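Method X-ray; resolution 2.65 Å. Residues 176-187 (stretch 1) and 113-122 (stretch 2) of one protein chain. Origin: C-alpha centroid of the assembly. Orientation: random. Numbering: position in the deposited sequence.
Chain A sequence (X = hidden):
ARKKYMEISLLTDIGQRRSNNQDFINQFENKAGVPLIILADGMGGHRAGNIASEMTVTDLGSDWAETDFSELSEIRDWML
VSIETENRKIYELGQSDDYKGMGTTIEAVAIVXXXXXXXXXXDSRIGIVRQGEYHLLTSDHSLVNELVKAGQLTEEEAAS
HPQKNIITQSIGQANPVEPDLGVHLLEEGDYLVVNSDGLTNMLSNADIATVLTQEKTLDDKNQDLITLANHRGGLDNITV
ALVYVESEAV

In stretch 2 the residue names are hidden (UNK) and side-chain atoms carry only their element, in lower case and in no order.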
# COMPACT_ATOMS: atom_id res chain seq x y z
N PRO A 176 5.21 1.36 19.56
CA PRO A 176 4.95 2.32 18.47
C PRO A 176 5.46 1.82 17.11
O PRO A 176 6.45 1.09 17.07
CB PRO A 176 5.72 3.57 18.90
CG PRO A 176 5.95 3.41 20.37
CD PRO A 176 6.06 1.94 20.63
N VAL A 177 4.80 2.19 16.01
CA VAL A 177 5.27 1.75 14.70
C VAL A 177 6.31 2.70 14.19
O VAL A 177 6.29 3.87 14.54
CB VAL A 177 4.14 1.60 13.63
CG1 VAL A 177 3.27 0.40 13.91
CG2 VAL A 177 3.31 2.83 13.54
N GLU A 178 7.23 2.18 13.38
CA GLU A 178 8.22 3.00 12.68
C GLU A 178 7.93 2.93 11.17
O GLU A 178 8.49 2.08 10.48
CB GLU A 178 9.63 2.46 12.92
CG GLU A 178 9.95 2.00 14.35
CD GLU A 178 11.20 1.10 14.43
OE1 GLU A 178 12.13 1.27 13.62
OE2 GLU A 178 11.25 0.20 15.30
N PRO A 179 7.06 3.81 10.65
CA PRO A 179 6.81 3.80 9.20
C PRO A 179 7.97 4.33 8.38
O PRO A 179 8.77 5.11 8.89
CB PRO A 179 5.61 4.74 9.04
CG PRO A 179 5.65 5.61 10.23
CD PRO A 179 6.28 4.84 11.35
N ASP A 180 8.08 3.90 7.12
CA ASP A 180 9.09 4.44 6.22
C ASP A 180 8.44 5.56 5.45
O ASP A 180 7.34 5.39 4.95
CB ASP A 180 9.56 3.40 5.22
CG ASP A 180 10.36 2.29 5.84
OD1 ASP A 180 10.93 2.50 6.93
OD2 ASP A 180 10.42 1.20 5.23
N LEU A 181 9.11 6.70 5.34
CA LEU A 181 8.62 7.78 4.52
C LEU A 181 9.49 7.97 3.29
O LEU A 181 10.65 7.59 3.29
CB LEU A 181 8.59 9.07 5.30
CG LEU A 181 7.91 9.02 6.66
CD1 LEU A 181 8.43 10.18 7.45
CD2 LEU A 181 6.41 9.08 6.55
N GLY A 182 8.92 8.54 2.23
CA GLY A 182 9.70 8.87 1.04
C GLY A 182 9.06 9.90 0.12
O GLY A 182 7.86 9.84 -0.16
N VAL A 183 9.86 10.85 -0.35
CA VAL A 183 9.39 11.79 -1.35
C VAL A 183 10.00 11.42 -2.69
O VAL A 183 11.20 11.16 -2.78
CB VAL A 183 9.74 13.23 -0.98
CG1 VAL A 183 9.06 14.22 -1.91
CG2 VAL A 183 9.32 13.52 0.43
N HIS A 184 9.17 11.36 -3.73
CA HIS A 184 9.65 11.07 -5.08
C HIS A 184 8.98 11.92 -6.13
O HIS A 184 7.85 12.35 -5.97
CB HIS A 184 9.40 9.61 -5.43
CG HIS A 184 10.18 8.65 -4.59
ND1 HIS A 184 11.42 8.17 -4.98
CD2 HIS A 184 9.93 8.11 -3.38
CE1 HIS A 184 11.88 7.37 -4.04
NE2 HIS A 184 11.00 7.32 -3.06
N LEU A 185 9.69 12.14 -7.23
CA LEU A 185 9.18 12.88 -8.37
C LEU A 185 8.55 11.93 -9.37
O LEU A 185 9.14 10.91 -9.72
CB LEU A 185 10.33 13.64 -9.02
CG LEU A 185 10.00 14.58 -10.18
CD1 LEU A 185 8.99 15.63 -9.76
CD2 LEU A 185 11.28 15.24 -10.66
N LEU A 186 7.36 12.25 -9.84
CA LEU A 186 6.75 11.47 -10.92
C LEU A 186 6.96 12.17 -12.27
O LEU A 186 6.65 13.35 -12.41
CB LEU A 186 5.25 11.24 -10.66
CG LEU A 186 4.75 9.91 -10.08
CD1 LEU A 186 5.70 9.29 -9.05
CD2 LEU A 186 3.34 10.06 -9.49
N GLU A 187 7.48 11.43 -13.25
CA GLU A 187 7.69 11.96 -14.60
C GLU A 187 6.50 11.67 -15.51
O GLU A 187 5.67 10.83 -15.19
CB GLU A 187 8.98 11.37 -15.19
CG GLU A 187 10.21 12.24 -14.93
CD GLU A 187 11.48 11.44 -14.73
OE1 GLU A 187 11.96 10.80 -15.70
OE2 GLU A 187 12.00 11.47 -13.60
N UNK A 113 1.50 18.46 -6.42
CA UNK A 113 1.99 18.75 -7.76
C UNK A 113 2.31 17.47 -8.51
O UNK A 113 1.42 16.65 -8.74
N UNK A 114 3.58 17.28 -8.86
CA UNK A 114 4.03 16.01 -9.44
C UNK A 114 4.97 15.22 -8.51
O UNK A 114 5.66 14.29 -8.94
o UNK A 114 6.24 17.60 -11.90
c UNK A 114 5.76 17.26 -10.80
c UNK A 114 4.68 16.21 -10.81
o UNK A 114 6.15 17.76 -9.73
N UNK A 115 4.98 15.61 -7.24
CA UNK A 115 5.67 14.86 -6.21
C UNK A 115 4.68 13.99 -5.43
O UNK A 115 3.52 14.35 -5.26
c UNK A 115 7.65 16.42 -5.85
n UNK A 115 7.52 17.64 -6.35
o UNK A 115 8.72 15.80 -5.85
c UNK A 115 6.40 15.81 -5.24
N UNK A 116 5.16 12.85 -4.97
CA UNK A 116 4.41 12.05 -4.02
C UNK A 116 5.19 12.02 -2.72
O UNK A 116 6.42 12.12 -2.72
c UNK A 116 4.19 10.59 -4.50
c UNK A 116 3.19 10.53 -5.62
c UNK A 116 5.49 9.97 -4.98
c UNK A 116 5.50 8.49 -4.88
N UNK A 117 4.47 11.90 -1.61
CA UNK A 117 5.06 11.50 -0.36
C UNK A 117 4.27 10.32 0.23
O UNK A 117 3.04 10.35 0.31
c UNK A 117 5.78 12.18 1.98
c UNK A 117 5.20 12.68 0.64
c UNK A 117 6.35 13.27 2.87
c UNK A 117 3.87 13.37 0.84
N UNK A 118 4.99 9.28 0.62
CA UNK A 118 4.31 8.15 1.19
C UNK A 118 4.73 7.83 2.61
O UNK A 118 5.84 8.13 3.02
c UNK A 118 6.65 6.74 -0.94
c UNK A 118 8.46 5.37 -0.13
c UNK A 118 5.86 6.39 0.15
c UNK A 118 7.68 4.99 0.96
c UNK A 118 7.95 6.23 -1.07
c UNK A 118 6.39 5.49 1.09
c UNK A 118 4.45 6.92 0.28
N UNK A 119 3.82 7.19 3.34
CA UNK A 119 4.12 6.50 4.58
C UNK A 119 3.83 5.01 4.36
O UNK A 119 2.83 4.68 3.72
c UNK A 119 3.27 7.04 5.71
N UNK A 120 4.67 4.13 4.91
CA UNK A 120 4.62 2.69 4.60
C UNK A 120 4.91 1.83 5.83
O UNK A 120 5.88 2.06 6.53
c UNK A 120 6.19 1.01 3.51
c UNK A 120 5.63 2.39 3.48
c UNK A 120 6.21 -1.18 3.32
n UNK A 120 5.44 -0.11 3.25
n UNK A 120 7.44 -0.80 3.62
c UNK A 120 7.46 0.57 3.73
N UNK A 121 4.04 0.85 6.09
CA UNK A 121 4.11 -0.04 7.25
C UNK A 121 3.63 -1.43 6.81
O UNK A 121 2.48 -1.57 6.44
c UNK A 121 3.14 -0.60 9.55
c UNK A 121 3.11 0.39 8.37
c UNK A 121 3.38 1.78 8.87
N UNK A 122 4.49 -2.44 6.85
CA UNK A 122 4.09 -3.78 6.45
C UNK A 122 4.77 -4.33 5.21
O UNK A 122 5.91 -3.97 4.90

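Position 113 has backbone atoms and no side-chain atoms. It touches nothing on stretch 1. Its phi is positive, 59°, which favours a residue without a CB. It is G113.

Position 114 carries two side-chain carbons, the second bearing two oxygens. One of these oxygens lies near the side-chain end of L185. This is a carboxylate, one carbon removed from the backbone: D114. OD1 of D114 lies 3.6 Å from CD1 of L185, and both carboxylate oxygens are hydrogen-bonded elsewhere in the structure. The backbone O of D114 accepts a hydrogen bond from N of L186 at 2.8 Å.

Position 115 has two carbons, the second carrying one oxygen and one nitrogen. The oxygen faces L185. A short amide fits: N115. It pairs with L185 without backbone hydrogen bonds. OD1 of N115 is 3.9 Å from CD1 of L185.

Position 116 has four carbons, forked at the first, with one arm two carbons long. The short arm meets L186, and the first carbon of the long arm meets H184. That is the isoleucine pattern: I116. CG2 of I116 is 3.9 Å from CD2 of L186, and CG1 of I116 is 4.0 Å from CB of H184. The backbone bonds to H184 run both ways: N of I116 to O of H184 at 2.9 Å, and N of H184 to O of I116 at 3.0 Å.

Position 117 shows the same four carbons and the same fork. The end of its long arm packs on V183. It is I117. Its side chain is on the other face of the sheet from that of I116. CD1 of I117 meets CG2 of V183 at 3.9 Å.

Position 118 has one carbon followed by a ring of six carbons, with no oxygen on the ring. G182 lies over one face of the ring, and H184 meets its edge. It is F118. CA of G182 is 4.1 Å from the ring centroid of F118. An ideal CB on G182 would be 2.7 Å from CZ of F118, a clash, so the bare glycine leaves room for the ring. The H184 ring meets it rim to rim, with CD2 of H184 3.6 Å from CE2 of F118 and the planes at 7°.

Position 119 has one side-chain carbon, touched by the end of L181. It is A119. CB of A119 is 3.8 Å from CD2 of L181, which reaches back toward this strand.

Position 120 has one carbon, then a five-membered ring of three carbons and two nitrogens. The carboxylate of D180 approaches the ring edge. It is H120. Both ring nitrogens are hydrogen-bonded elsewhere in the structure. OD2 of D180 is 3.4 Å from CD2 of H120.

Position 121 has three carbons, one carrying the other two. One end carbon packs against the ring of P179. It is V121. CG2 of V121 is 3.7 Å from CB of P179.

Position 122 has no side-chain atoms and does not touch stretch 1. A CB would jam against the preceding carbonyl oxygen. It is G122.

The contact is an antiparallel strand pair held by seven backbone hydrogen bonds. The bond from N of H120 to O of D180 is weak, at 3.0 Å. Side chains alternate between two faces. L181, V183 and L185 share one with A119, I117 and N115. On the other, F118 packs over G182 and beside H184. Together the stretches bury 872 Å².

Stretch 2 (113-122) GDNIIFAHVG
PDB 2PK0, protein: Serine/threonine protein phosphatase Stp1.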